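Side-chain contacts in cytochrome P450 (Zobellia galactanivorans, PDB 6G5O), which binds a haem group, protoporphyrin IX containing iron, within a largely helical fold of the cytochrome P450 family: residues Glu101-Thr104 with Ala105-Glu109; Leu139-Pro142 with Phe143-Glu147; Asp223-Ile226 with Asn227-Asn231; Asn318-Val321 with Gly322-Phe325. All coordinates share one frame; numbering follows the deposited sequence.

The four contacts follow one another along the chain, each made within one continuous stretch. Contact 1 lies within helix 97-117, and contact 2 spans the turn between helices 122-139 and 145-152; their centres are about 15 Å apart, and Gln106 NE2 packs against Phe143 CD2 at 4.0 Å. Contact 3, within helix 223-238, is the most central, about 8 Å from the centre of the chain. Contact 4 belongs to the loop before helix 333-350, on the opposite side of the chain's centre from contact 2. Contacts 3 and 4, with centres about 17 Å apart, both touch the haem and approach it from opposite faces, whereas contacts 1 and 2 belong to the outer helical region.

Contact 1: Glu101-Thr104 with Ala105-Glu109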
loop_
_atom_site.group_PDB
_atom_site.type_symbol
_atom_site.label_atom_id
_atom_site.label_comp_id
_atom_site.label_asym_id
_atom_site.label_seq_id
_atom_site.Cartn_x
_atom_site.Cartn_y
_atom_site.Cartn_z
ATOM N N GLU A 101 16.302 12.787 -6.333
ATOM C CA GLU A 101 17.774 12.550 -6.349
ATOM C C GLU A 101 18.239 11.815 -5.099
ATOM O O GLU A 101 19.081 10.905 -5.177
ATOM C CB GLU A 101 18.567 13.853 -6.366
ATOM C CG GLU A 101 18.779 14.470 -7.717
ATOM C CD GLU A 101 18.964 15.979 -7.653
ATOM O OE1 GLU A 101 19.390 16.523 -6.599
ATOM O OE2 GLU A 101 18.655 16.614 -8.678
ATOM N N LYS A 102 17.735 12.254 -3.936
ATOM C CA LYS A 102 18.095 11.595 -2.694
ATOM C C LYS A 102 17.638 10.149 -2.680
ATOM O O LYS A 102 18.335 9.251 -2.158
ATOM C CB LYS A 102 17.483 12.303 -1.513
ATOM C CG LYS A 102 17.997 13.698 -1.267
ATOM C CD LYS A 102 16.952 14.427 -0.432
ATOM C CE LYS A 102 17.232 15.900 -0.257
ATOM N NZ LYS A 102 18.567 16.143 0.341
ATOM N N LEU A 103 16.439 9.928 -3.207
ATOM C CA LEU A 103 15.876 8.596 -3.253
ATOM C C LEU A 103 16.633 7.700 -4.284
ATOM O O LEU A 103 16.810 6.522 -4.072
ATOM C CB LEU A 103 14.403 8.702 -3.579
ATOM C CG LEU A 103 13.574 7.446 -3.677
ATOM C CD1 LEU A 103 13.651 6.666 -2.362
ATOM C CD2 LEU A 103 12.134 7.782 -4.049
ATOM N N THR A 104 17.042 8.275 -5.386
ATOM C CA THR A 104 17.882 7.564 -6.355
ATOM C C THR A 104 19.184 7.144 -5.695
ATOM O O THR A 104 19.566 5.980 -5.786
ATOM C CB THR A 104 18.140 8.410 -7.613
ATOM O OG1 THR A 104 16.866 8.747 -8.189
ATOM C CG2 THR A 104 18.997 7.638 -8.646
ATOM N N ALA A 105 19.800 8.075 -4.960
ATOM C CA ALA A 105 21.033 7.772 -4.212
ATOM C C ALA A 105 20.854 6.648 -3.171
ATOM O O ALA A 105 21.663 5.724 -3.136
ATOM C CB ALA A 105 21.602 9.029 -3.576
ATOM N N GLN A 106 19.769 6.676 -2.390
ATOM C CA GLN A 106 19.474 5.570 -1.442
ATOM C C GLN A 106 19.318 4.233 -2.145
ATOM O O GLN A 106 19.769 3.199 -1.643
ATOM C CB GLN A 106 18.198 5.810 -0.586
ATOM C CG GLN A 106 18.184 7.042 0.335
ATOM C CD GLN A 106 16.841 7.180 1.069
ATOM O OE1 GLN A 106 15.922 6.407 0.834
ATOM N NE2 GLN A 106 16.758 8.101 2.008
ATOM N N ILE A 107 18.632 4.232 -3.282
ATOM C CA ILE A 107 18.268 2.971 -3.890
ATOM C C ILE A 107 19.498 2.402 -4.665
ATOM O O ILE A 107 19.753 1.187 -4.667
ATOM C CB ILE A 107 17.009 3.121 -4.751
ATOM C CG1 ILE A 107 15.776 3.246 -3.843
ATOM C CG2 ILE A 107 16.827 1.932 -5.710
ATOM C CD1 ILE A 107 14.477 3.431 -4.588
ATOM N N SER A 108 20.234 3.289 -5.301
ATOM C CA SER A 108 21.509 2.956 -5.875
ATOM C C SER A 108 22.452 2.290 -4.836
ATOM O O SER A 108 22.944 1.173 -5.056
ATOM C CB SER A 108 22.138 4.234 -6.432
ATOM O OG SER A 108 23.351 3.920 -7.072
ATOM N N GLU A 109 22.630 2.952 -3.686
ATOM C CA GLU A 109 23.427 2.422 -2.570
ATOM C C GLU A 109 23.042 1.000 -2.132
ATOM O O GLU A 109 23.905 0.115 -2.020
ATOM C CB GLU A 109 23.372 3.356 -1.358
ATOM C CG GLU A 109 23.283 2.620 -0.003
ATOM C CD GLU A 109 24.202 3.170 1.084
ATOM O OE1 GLU A 109 23.947 4.302 1.564
ATOM O OE2 GLU A 109 25.163 2.439 1.456
#
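Two turns of helix 97-117 bring Leu103 and Ile107 together, one turn apart on the buried side of the helix. Leu103 CD1 meets Ile107 CD1 at 4.0 Å, the two side chains lying side by side and pointing the same way. Leu103 achieves this with CG anti to the backbone N (chi1 -180°), which leans the side chain forward toward Ile107. The same methyl, CD1, also meets the amide oxygen of Gln106, with OE1 at 3.9 Å, a van der Waals approach. Gln106 starts close to the backbone, its CG resting 3.3 Å from Lys102 O, and then runs extended to its amide, whose NE2 is hydrogen-bonded to Arg133 O. The backbone behind them follows the regular i to i+4 ladder of an alpha-helix: Ile107 N donates to Leu103 O at 3.0 Å, and Ser108 N reaches Thr104 O at 2.8 Å in a nearly straight bond (168° at the hydrogen). Ile107 N has a further, weak bond to Thr104 O. The helix packs against two others. Leu103 touches Ala134 and Leu137 of helix 122-139 as well as Ile342 of helix 333-350, and Ile107 touches Thr346 of the latter; this is consistent with the helix bundle at the core of the P450 fold. Thr104, which also touches Ile342, turns its hydroxyl back beside its own backbone N, from where OG1 is hydrogen-bonded to Gln100 O, one turn earlier. Ala105 CB, on the exposed surface, lies 3.5 Å from Glu101 O.

Contact 2: Leu139-Pro142 with Phe143-Glu147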
loop_
_atom_site.group_PDB
_atom_site.type_symbol
_atom_site.label_atom_id
_atom_site.label_comp_id
_atom_site.label_asym_id
_atom_site.label_seq_id
_atom_site.Cartn_x
_atom_site.Cartn_y
_atom_site.Cartn_z
ATOM N N LEU A 139 8.756 12.067 5.438
ATOM C CA LEU A 139 8.562 12.669 6.732
ATOM C C LEU A 139 9.503 13.856 7.006
ATOM O O LEU A 139 9.222 14.668 7.893
ATOM C CB LEU A 139 8.706 11.620 7.810
ATOM C CG LEU A 139 7.459 10.910 8.302
ATOM C CD1 LEU A 139 6.653 10.430 7.140
ATOM C CD2 LEU A 139 7.865 9.760 9.214
ATOM N N ASN A 140 10.595 13.951 6.233
ATOM C CA ASN A 140 11.612 14.989 6.397
ATOM C C ASN A 140 12.195 14.962 7.822
ATOM O O ASN A 140 12.291 16.002 8.486
ATOM C CB ASN A 140 11.051 16.377 6.050
ATOM C CG ASN A 140 12.140 17.439 5.918
ATOM O OD1 ASN A 140 13.263 17.143 5.530
ATOM N ND2 ASN A 140 11.805 18.674 6.244
ATOM N N THR A 141 12.513 13.747 8.276
ATOM C CA THR A 141 13.246 13.489 9.493
ATOM C C THR A 141 14.725 13.187 9.155
ATOM O O THR A 141 15.081 12.876 8.009
ATOM C CB THR A 141 12.723 12.242 10.251
ATOM O OG1 THR A 141 12.899 11.065 9.452
ATOM C CG2 THR A 141 11.292 12.355 10.606
ATOM N N PRO A 142 15.585 13.248 10.168
ATOM C CA PRO A 142 16.957 12.785 9.924
ATOM C C PRO A 142 17.022 11.321 9.414
ATOM O O PRO A 142 16.258 10.444 9.847
ATOM C CB PRO A 142 17.629 12.909 11.308
ATOM C CG PRO A 142 16.791 13.927 12.064
ATOM C CD PRO A 142 15.382 13.804 11.534
ATOM N N PHE A 143 17.940 11.062 8.497
ATOM C CA PHE A 143 18.128 9.716 7.971
ATOM C C PHE A 143 18.219 8.614 9.040
ATOM O O PHE A 143 17.683 7.511 8.872
ATOM C CB PHE A 143 19.363 9.724 7.106
ATOM C CG PHE A 143 19.699 8.394 6.498
ATOM C CD1 PHE A 143 20.512 7.500 7.196
ATOM C CD2 PHE A 143 19.191 8.025 5.234
ATOM C CE1 PHE A 143 20.836 6.270 6.634
ATOM C CE2 PHE A 143 19.517 6.797 4.683
ATOM C CZ PHE A 143 20.347 5.929 5.375
ATOM N N SER A 144 18.873 8.912 10.151
ATOM C CA SER A 144 19.125 7.898 11.197
ATOM C C SER A 144 17.855 7.366 11.868
ATOM O O SER A 144 17.876 6.321 12.509
ATOM C CB SER A 144 20.019 8.503 12.266
ATOM O OG SER A 144 19.271 9.431 13.042
ATOM N N GLU A 145 16.737 8.082 11.728
ATOM C CA GLU A 145 15.468 7.594 12.302
ATOM C C GLU A 145 15.032 6.266 11.666
ATOM O O GLU A 145 14.278 5.502 12.261
ATOM C CB GLU A 145 14.384 8.670 12.158
ATOM C CG GLU A 145 13.210 8.542 13.114
ATOM C CD GLU A 145 13.580 8.647 14.588
ATOM O OE1 GLU A 145 12.790 8.128 15.407
ATOM O OE2 GLU A 145 14.615 9.267 14.932
ATOM N N SER A 146 15.503 5.995 10.444
ATOM C CA SER A 146 15.227 4.728 9.756
ATOM C C SER A 146 15.670 3.485 10.528
ATOM O O SER A 146 15.045 2.405 10.381
ATOM C CB SER A 146 15.904 4.702 8.386
ATOM O OG SER A 146 17.305 4.723 8.498
ATOM N N GLU A 147 16.733 3.627 11.343
ATOM C CA GLU A 147 17.241 2.508 12.184
ATOM C C GLU A 147 16.214 2.082 13.229
ATOM O O GLU A 147 16.005 0.896 13.498
ATOM C CB GLU A 147 18.579 2.860 12.859
ATOM C CG GLU A 147 19.775 2.896 11.925
ATOM C CD GLU A 147 19.987 1.594 11.117
ATOM O OE1 GLU A 147 19.655 0.474 11.592
ATOM O OE2 GLU A 147 20.476 1.710 9.979
#
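Thr141 has OG1 set between its backbone N and carbonyl carbon (chi1 63°), which brings it to 3.9 Å from Glu145 CB, the two side chains crossing at about a right angle. From that CB, the Glu145 torsion places CG anti to the backbone N (chi1 -159°) and so sets where the carboxylate goes. The chain then bends at chi2 and carries the carboxylate to Tyr175, whose OH is hydrogen-bonded to OE1. Pro142 O lies between Thr141 and Glu145. Glu145 N donates to it at 3.1 Å, nearly straight at the hydrogen but from 46° out of the carbonyl plane, while Thr141 OG1 gives it only a weak, 3.4 Å bond. Glu145 CB, at 3.5 Å, packs against the same Pro142 O. One residue further on, Phe143 O is held by two donors from Ser146: OG at 2.8 Å, nearly in line with the carbonyl bond, and N at 3.1 Å. Ser146 OG also lies over one face of the Phe143 ring, offset toward its rim. The backbone thus forms a type I beta turn, Pro142 to Glu145, that leads into helix 145-152 directly after the Schellman motif, with Asn140 as its C-prime residue, that ends helix 122-139.

Contact 3: Asp223-Ile226 with Asn227-Asn231; sequences DTVI and NAVTN. With HEM (protoporphyrin IX containing Fe), chain C.
Asn227, Ile226 and Val225 carry most of this contact. Asn227 sits one turn beyond Asp223, its N donating to Asp223 O at 2.8 Å; its CB lies 3.3 Å from the same oxygen, and its ND2 is close too, but at an angle too poor for a hydrogen bond. Ile226 contributes chiefly its carbonyl, which accepts twice from Thr230: OG1 at 2.8 Å and N at 3.1 Å arrive from opposite faces of the carbonyl plane. Thr230 can do so because OG1 stands beside its backbone N (chi1 -60°), so a buried hydroxyl is satisfied by the helix itself. Val225 divides its methyls: CG1 meets Val229 CG2 at 4.2 Å, whereas CG2 faces haem methyl CMC at 3.7 Å. Just before it, Thr224 CB comes to 3.5 Å from haem C3B, on the side of the ring where water 1 binds the iron, while Thr224 OG1 is hydrogen-bonded to Gly220 O; the Asp223-Thr224 pair matches the acid-threonine pair of the central P450 helix. Helix 223-238 is enclosed by helix 122-139 against Ile226 and Thr230, helix 333-350 against Val225, Ala228 and Val229, and strand 369-384 against Asn227 and Thr230.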
loop_
_atom_site.group_PDB
_atom_site.type_symbol
_atom_site.label_atom_id
_atom_site.label_comp_id
_atom_site.label_asym_id
_atom_site.label_seq_id
_atom_site.Cartn_x
_atom_site.Cartn_y
_atom_site.Cartn_z
ATOM N N ASP A 223 3.749 -2.427 5.011
ATOM C CA ASP A 223 3.608 -3.730 4.351
ATOM C C ASP A 223 3.348 -3.618 2.852
ATOM O O ASP A 223 3.898 -4.393 2.047
ATOM C CB ASP A 223 2.436 -4.494 4.953
ATOM C CG ASP A 223 2.749 -5.068 6.337
ATOM O OD1 ASP A 223 3.927 -4.941 6.788
ATOM O OD2 ASP A 223 1.803 -5.644 6.955
ATOM N N THR A 224 2.473 -2.676 2.481
ATOM C CA THR A 224 2.201 -2.440 1.065
ATOM C C THR A 224 3.499 -2.200 0.241
ATOM O O THR A 224 3.736 -2.862 -0.757
ATOM C CB THR A 224 1.262 -1.255 0.891
ATOM O OG1 THR A 224 1.806 -0.120 1.558
ATOM C CG2 THR A 224 -0.119 -1.527 1.433
ATOM N N VAL A 225 4.313 -1.250 0.656
ATOM C CA VAL A 225 5.571 -0.983 -0.050
ATOM C C VAL A 225 6.551 -2.167 0.042
ATOM O O VAL A 225 7.235 -2.482 -0.943
ATOM C CB VAL A 225 6.256 0.315 0.456
ATOM C CG1 VAL A 225 7.683 0.463 -0.060
ATOM C CG2 VAL A 225 5.436 1.558 0.104
ATOM N N ILE A 226 6.632 -2.800 1.218
ATOM C CA ILE A 226 7.561 -3.921 1.387
ATOM C C ILE A 226 7.195 -5.080 0.420
ATOM O O ILE A 226 8.075 -5.669 -0.218
ATOM C CB ILE A 226 7.641 -4.411 2.845
ATOM C CG1 ILE A 226 8.351 -3.384 3.715
ATOM C CG2 ILE A 226 8.476 -5.688 2.936
ATOM C CD1 ILE A 226 8.223 -3.641 5.206
ATOM N N ASN A 227 5.905 -5.365 0.312
ATOM C CA ASN A 227 5.398 -6.389 -0.610
ATOM C C ASN A 227 5.545 -6.025 -2.106
ATOM O O ASN A 227 5.960 -6.869 -2.914
ATOM C CB ASN A 227 3.967 -6.741 -0.280
ATOM C CG ASN A 227 3.866 -7.631 0.957
ATOM O OD1 ASN A 227 4.806 -8.418 1.251
ATOM N ND2 ASN A 227 2.754 -7.494 1.704
ATOM N N ALA A 228 5.251 -4.776 -2.481
ATOM C CA ALA A 228 5.477 -4.322 -3.858
ATOM C C ALA A 228 6.934 -4.464 -4.267
ATOM O O ALA A 228 7.247 -4.872 -5.388
ATOM C CB ALA A 228 5.030 -2.865 -4.034
ATOM N N VAL A 229 7.837 -4.051 -3.387
ATOM C CA VAL A 229 9.263 -4.085 -3.716
ATOM C C VAL A 229 9.733 -5.534 -3.888
ATOM O O VAL A 229 10.430 -5.870 -4.852
ATOM C CB VAL A 229 10.101 -3.342 -2.653
ATOM C CG1 VAL A 229 11.583 -3.639 -2.774
ATOM C CG2 VAL A 229 9.882 -1.848 -2.786
ATOM N N THR A 230 9.312 -6.378 -2.956
ATOM C CA THR A 230 9.740 -7.772 -2.910
ATOM C C THR A 230 9.150 -8.543 -4.106
ATOM O O THR A 230 9.889 -9.241 -4.818
ATOM C CB THR A 230 9.342 -8.423 -1.590
ATOM O OG1 THR A 230 9.968 -7.709 -0.517
ATOM C CG2 THR A 230 9.805 -9.886 -1.537
ATOM N N ASN A 231 7.844 -8.356 -4.357
ATOM C CA ASN A 231 7.175 -8.997 -5.476
ATOM C C ASN A 231 7.756 -8.591 -6.836
ATOM O O ASN A 231 7.818 -9.431 -7.758
ATOM C CB ASN A 231 5.670 -8.782 -5.416
ATOM C CG ASN A 231 5.011 -9.533 -4.251
ATOM O OD1 ASN A 231 5.644 -10.376 -3.635
ATOM N ND2 ASN A 231 3.748 -9.206 -3.923
HETATM C CHA HEM C . -5.303 4.789 1.026
HETATM C CHB HEM C . -3.100 1.183 -1.314
HETATM C CHC HEM C . 1.201 2.992 -0.120
HETATM C CHD HEM C . -0.967 6.194 2.703
HETATM C C1A HEM C . -5.067 3.665 0.266
HETATM C C2A HEM C . -6.077 2.852 -0.326
HETATM C C3A HEM C . -5.452 1.879 -0.970
HETATM C C4A HEM C . -4.057 2.026 -0.795
HETATM C CMA HEM C . -6.150 0.815 -1.751
HETATM C CAA HEM C . -7.593 3.042 -0.315
HETATM C CBA HEM C . -8.151 2.646 1.042
HETATM C CGA HEM C . -9.637 2.916 1.126
HETATM O O1A HEM C . -10.154 3.051 2.231
HETATM O O2A HEM C . -10.367 3.027 0.123
HETATM C C1B HEM C . -1.738 1.369 -1.190
HETATM C C2B HEM C . -0.813 0.579 -1.902
HETATM C C3B HEM C . 0.430 1.061 -1.561
HETATM C C4B HEM C . 0.175 2.200 -0.624
HETATM C CMB HEM C . -1.134 -0.585 -2.790
HETATM C CAB HEM C . 1.785 0.715 -1.982
HETATM C CBB HEM C . 2.099 -0.083 -2.984
HETATM C C1C HEM C . 1.006 4.031 0.752
HETATM C C2C HEM C . 2.016 4.711 1.431
HETATM C C3C HEM C . 1.402 5.593 2.285
HETATM C C4C HEM C . 0.006 5.444 2.080
HETATM C CMC HEM C . 3.492 4.532 1.262
HETATM C CAC HEM C . 2.026 6.567 3.191
HETATM C CBC HEM C . 3.323 6.775 3.395
HETATM C C1D HEM C . -2.335 6.086 2.407
HETATM C C2D HEM C . -3.332 6.995 3.001
HETATM C C3D HEM C . -4.537 6.635 2.530
HETATM C C4D HEM C . -4.277 5.462 1.687
HETATM C CMD HEM C . -3.008 8.135 3.904
HETATM C CAD HEM C . -5.871 7.283 2.856
HETATM C CBD HEM C . -6.390 8.289 1.815
HETATM C CGD HEM C . -7.707 8.932 2.289
HETATM O O1D HEM C . -8.370 8.429 3.263
HETATM O O2D HEM C . -8.187 9.984 1.741
HETATM N NA HEM C . -3.823 3.113 0.006
HETATM N NB HEM C . -1.124 2.293 -0.449
HETATM N NC HEM C . -0.209 4.450 1.164
HETATM N ND HEM C . -2.959 5.210 1.634
HETATM FE FE HEM C . -2.105 3.825 0.630
HETATM O O HOH W 1 -2.226 2.242 2.224
#

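Contact 4: Asn318-Val321 with Gly322-Phe325; sequences NPHV and GFGF. With HEM (protoporphyrin IX containing Fe), chain C.
His320 turns the edge of its imidazole toward the backbone of the beta turn that follows, Val321 to Gly324. Its CG lies between the backbone N and carbonyl carbon (chi1 74°), folding the ring back so that ND1 reaches Gly322 N, near the ring plane, at 3.0 Å in a weak, bent hydrogen bond (134°). Further round that edge, His320 CE1 meets Phe323 CD2 at 3.9 Å, the side chains crossing at a slant. Across the ring from CD2, Phe323 CD1 approaches haem C2B at 3.8 Å, placing Phe323 between histidine and porphyrin, on the face away from water 1. Val321 CG1 touches Phe325 CB at 4.1 Å, these side chains also crossing obliquely. The backbone closes a type I turn: Gly324 N donates to Val321 O at 2.9 Å from 67° out of its carbonyl plane. Water 2 braces it, donating to His320 O and Gly324 O and accepting from Phe323 N. Gly324 N lies 3.4 Å from haem methyl CMA. This sequence matches the haem-binding loop of P450s, and Phe323 is hydrogen-bonded to the backbone of Cys330, the probable thiolate ligand. His320 NE2 is hydrogen-bonded to Glu258 of helix 253-264, Val321 packs on helix 295-298, and Phe325 touches Arg39 of helix 35-43.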
loop_
_atom_site.group_PDB
_atom_site.type_symbol
_atom_site.label_atom_id
_atom_site.label_comp_id
_atom_site.label_asym_id
_atom_site.label_seq_id
_atom_site.Cartn_x
_atom_site.Cartn_y
_atom_site.Cartn_z
ATOM N N ASN A 318 -5.249 0.679 -18.378
ATOM C CA ASN A 318 -5.081 0.045 -17.057
ATOM C C ASN A 318 -5.806 0.849 -15.999
ATOM O O ASN A 318 -5.164 1.539 -15.199
ATOM C CB ASN A 318 -3.563 -0.067 -16.741
ATOM C CG ASN A 318 -3.264 -0.836 -15.481
ATOM O OD1 ASN A 318 -4.174 -1.353 -14.829
ATOM N ND2 ASN A 318 -1.993 -0.917 -15.125
ATOM N N PRO A 319 -7.150 0.754 -15.973
ATOM C CA PRO A 319 -7.984 1.417 -14.956
ATOM C C PRO A 319 -8.017 0.636 -13.634
ATOM O O PRO A 319 -9.082 0.386 -13.106
ATOM C CB PRO A 319 -9.367 1.455 -15.610
ATOM C CG PRO A 319 -9.406 0.196 -16.405
ATOM C CD PRO A 319 -7.985 -0.055 -16.900
ATOM N N HIS A 320 -6.836 0.260 -13.109
ATOM C CA HIS A 320 -6.783 -0.543 -11.892
ATOM C C HIS A 320 -7.186 0.238 -10.637
ATOM O O HIS A 320 -7.141 1.460 -10.596
ATOM C CB HIS A 320 -5.389 -1.125 -11.709
ATOM C CG HIS A 320 -4.380 -0.129 -11.269
ATOM N ND1 HIS A 320 -4.209 0.208 -9.940
ATOM C CD2 HIS A 320 -3.480 0.607 -11.975
ATOM C CE1 HIS A 320 -3.252 1.125 -9.853
ATOM N NE2 HIS A 320 -2.786 1.375 -11.067
ATOM N N VAL A 321 -7.529 -0.491 -9.599
ATOM C CA VAL A 321 -7.920 0.097 -8.342
ATOM C C VAL A 321 -6.989 -0.348 -7.193
ATOM O O VAL A 321 -7.386 -0.328 -6.037
ATOM C CB VAL A 321 -9.408 -0.241 -8.043
ATOM C CG1 VAL A 321 -10.321 0.545 -8.937
ATOM C CG2 VAL A 321 -9.688 -1.709 -8.236
ATOM N N GLY A 322 -5.755 -0.739 -7.527
ATOM C CA GLY A 322 -4.697 -0.994 -6.552
ATOM C C GLY A 322 -4.435 0.100 -5.527
ATOM O O GLY A 322 -4.078 -0.224 -4.398
ATOM N N PHE A 323 -4.664 1.371 -5.902
ATOM C CA PHE A 323 -4.531 2.543 -5.032
ATOM C C PHE A 323 -5.914 3.095 -4.678
ATOM O O PHE A 323 -6.055 4.275 -4.365
ATOM C CB PHE A 323 -3.696 3.694 -5.680
ATOM C CG PHE A 323 -2.222 3.384 -5.842
ATOM C CD1 PHE A 323 -1.437 3.074 -4.749
ATOM C CD2 PHE A 323 -1.612 3.416 -7.090
ATOM C CE1 PHE A 323 -0.094 2.785 -4.901
ATOM C CE2 PHE A 323 -0.248 3.138 -7.248
ATOM C CZ PHE A 323 0.507 2.825 -6.145
ATOM N N GLY A 324 -6.927 2.267 -4.738
ATOM C CA GLY A 324 -8.263 2.704 -4.366
ATOM C C GLY A 324 -8.975 3.378 -5.517
ATOM O O GLY A 324 -8.533 3.293 -6.668
ATOM N N PHE A 325 -10.070 4.029 -5.198
ATOM C CA PHE A 325 -10.896 4.703 -6.190
ATOM C C PHE A 325 -11.704 5.786 -5.497
ATOM O O PHE A 325 -12.163 5.594 -4.377
ATOM C CB PHE A 325 -11.855 3.723 -6.916
ATOM C CG PHE A 325 -12.588 4.334 -8.094
ATOM C CD1 PHE A 325 -11.906 4.710 -9.249
ATOM C CD2 PHE A 325 -13.975 4.585 -8.023
ATOM C CE1 PHE A 325 -12.565 5.315 -10.320
ATOM C CE2 PHE A 325 -14.642 5.194 -9.093
ATOM C CZ PHE A 325 -13.938 5.554 -10.243
HETATM C CHA HEM C . -5.303 4.789 1.026
HETATM C CHB HEM C . -3.100 1.183 -1.314
HETATM C CHC HEM C . 1.201 2.992 -0.120
HETATM C CHD HEM C . -0.967 6.194 2.703
HETATM C C1A HEM C . -5.067 3.665 0.266
HETATM C C2A HEM C . -6.077 2.852 -0.326
HETATM C C3A HEM C . -5.452 1.879 -0.970
HETATM C C4A HEM C . -4.057 2.026 -0.795
HETATM C CMA HEM C . -6.150 0.815 -1.751
HETATM C CAA HEM C . -7.593 3.042 -0.315
HETATM C CBA HEM C . -8.151 2.646 1.042
HETATM C CGA HEM C . -9.637 2.916 1.126
HETATM O O1A HEM C . -10.154 3.051 2.231
HETATM O O2A HEM C . -10.367 3.027 0.123
HETATM C C1B HEM C . -1.738 1.369 -1.190
HETATM C C2B HEM C . -0.813 0.579 -1.902
HETATM C C3B HEM C . 0.430 1.061 -1.561
HETATM C C4B HEM C . 0.175 2.200 -0.624
HETATM C CMB HEM C . -1.134 -0.585 -2.790
HETATM C CAB HEM C . 1.785 0.715 -1.982
HETATM C CBB HEM C . 2.099 -0.083 -2.984
HETATM C C1C HEM C . 1.006 4.031 0.752
HETATM C C2C HEM C . 2.016 4.711 1.431
HETATM C C3C HEM C . 1.402 5.593 2.285
HETATM C C4C HEM C . 0.006 5.444 2.080
HETATM C CMC HEM C . 3.492 4.532 1.262
HETATM C CAC HEM C . 2.026 6.567 3.191
HETATM C CBC HEM C . 3.323 6.775 3.395
HETATM C C1D HEM C . -2.335 6.086 2.407
HETATM C C2D HEM C . -3.332 6.995 3.001
HETATM C C3D HEM C . -4.537 6.635 2.530
HETATM C C4D HEM C . -4.277 5.462 1.687
HETATM C CMD HEM C . -3.008 8.135 3.904
HETATM C CAD HEM C . -5.871 7.283 2.856
HETATM C CBD HEM C . -6.390 8.289 1.815
HETATM C CGD HEM C . -7.707 8.932 2.289
HETATM O O1D HEM C . -8.370 8.429 3.263
HETATM O O2D HEM C . -8.187 9.984 1.741
HETATM N NA HEM C . -3.823 3.113 0.006
HETATM N NB HEM C . -1.124 2.293 -0.449
HETATM N NC HEM C . -0.209 4.450 1.164
HETATM N ND HEM C . -2.959 5.210 1.634
HETATM FE FE HEM C . -2.105 3.825 0.630
HETATM O O HOH W 2 -6.009 2.937 -8.240
HETATM O O HOH W 1 -2.226 2.242 2.224
#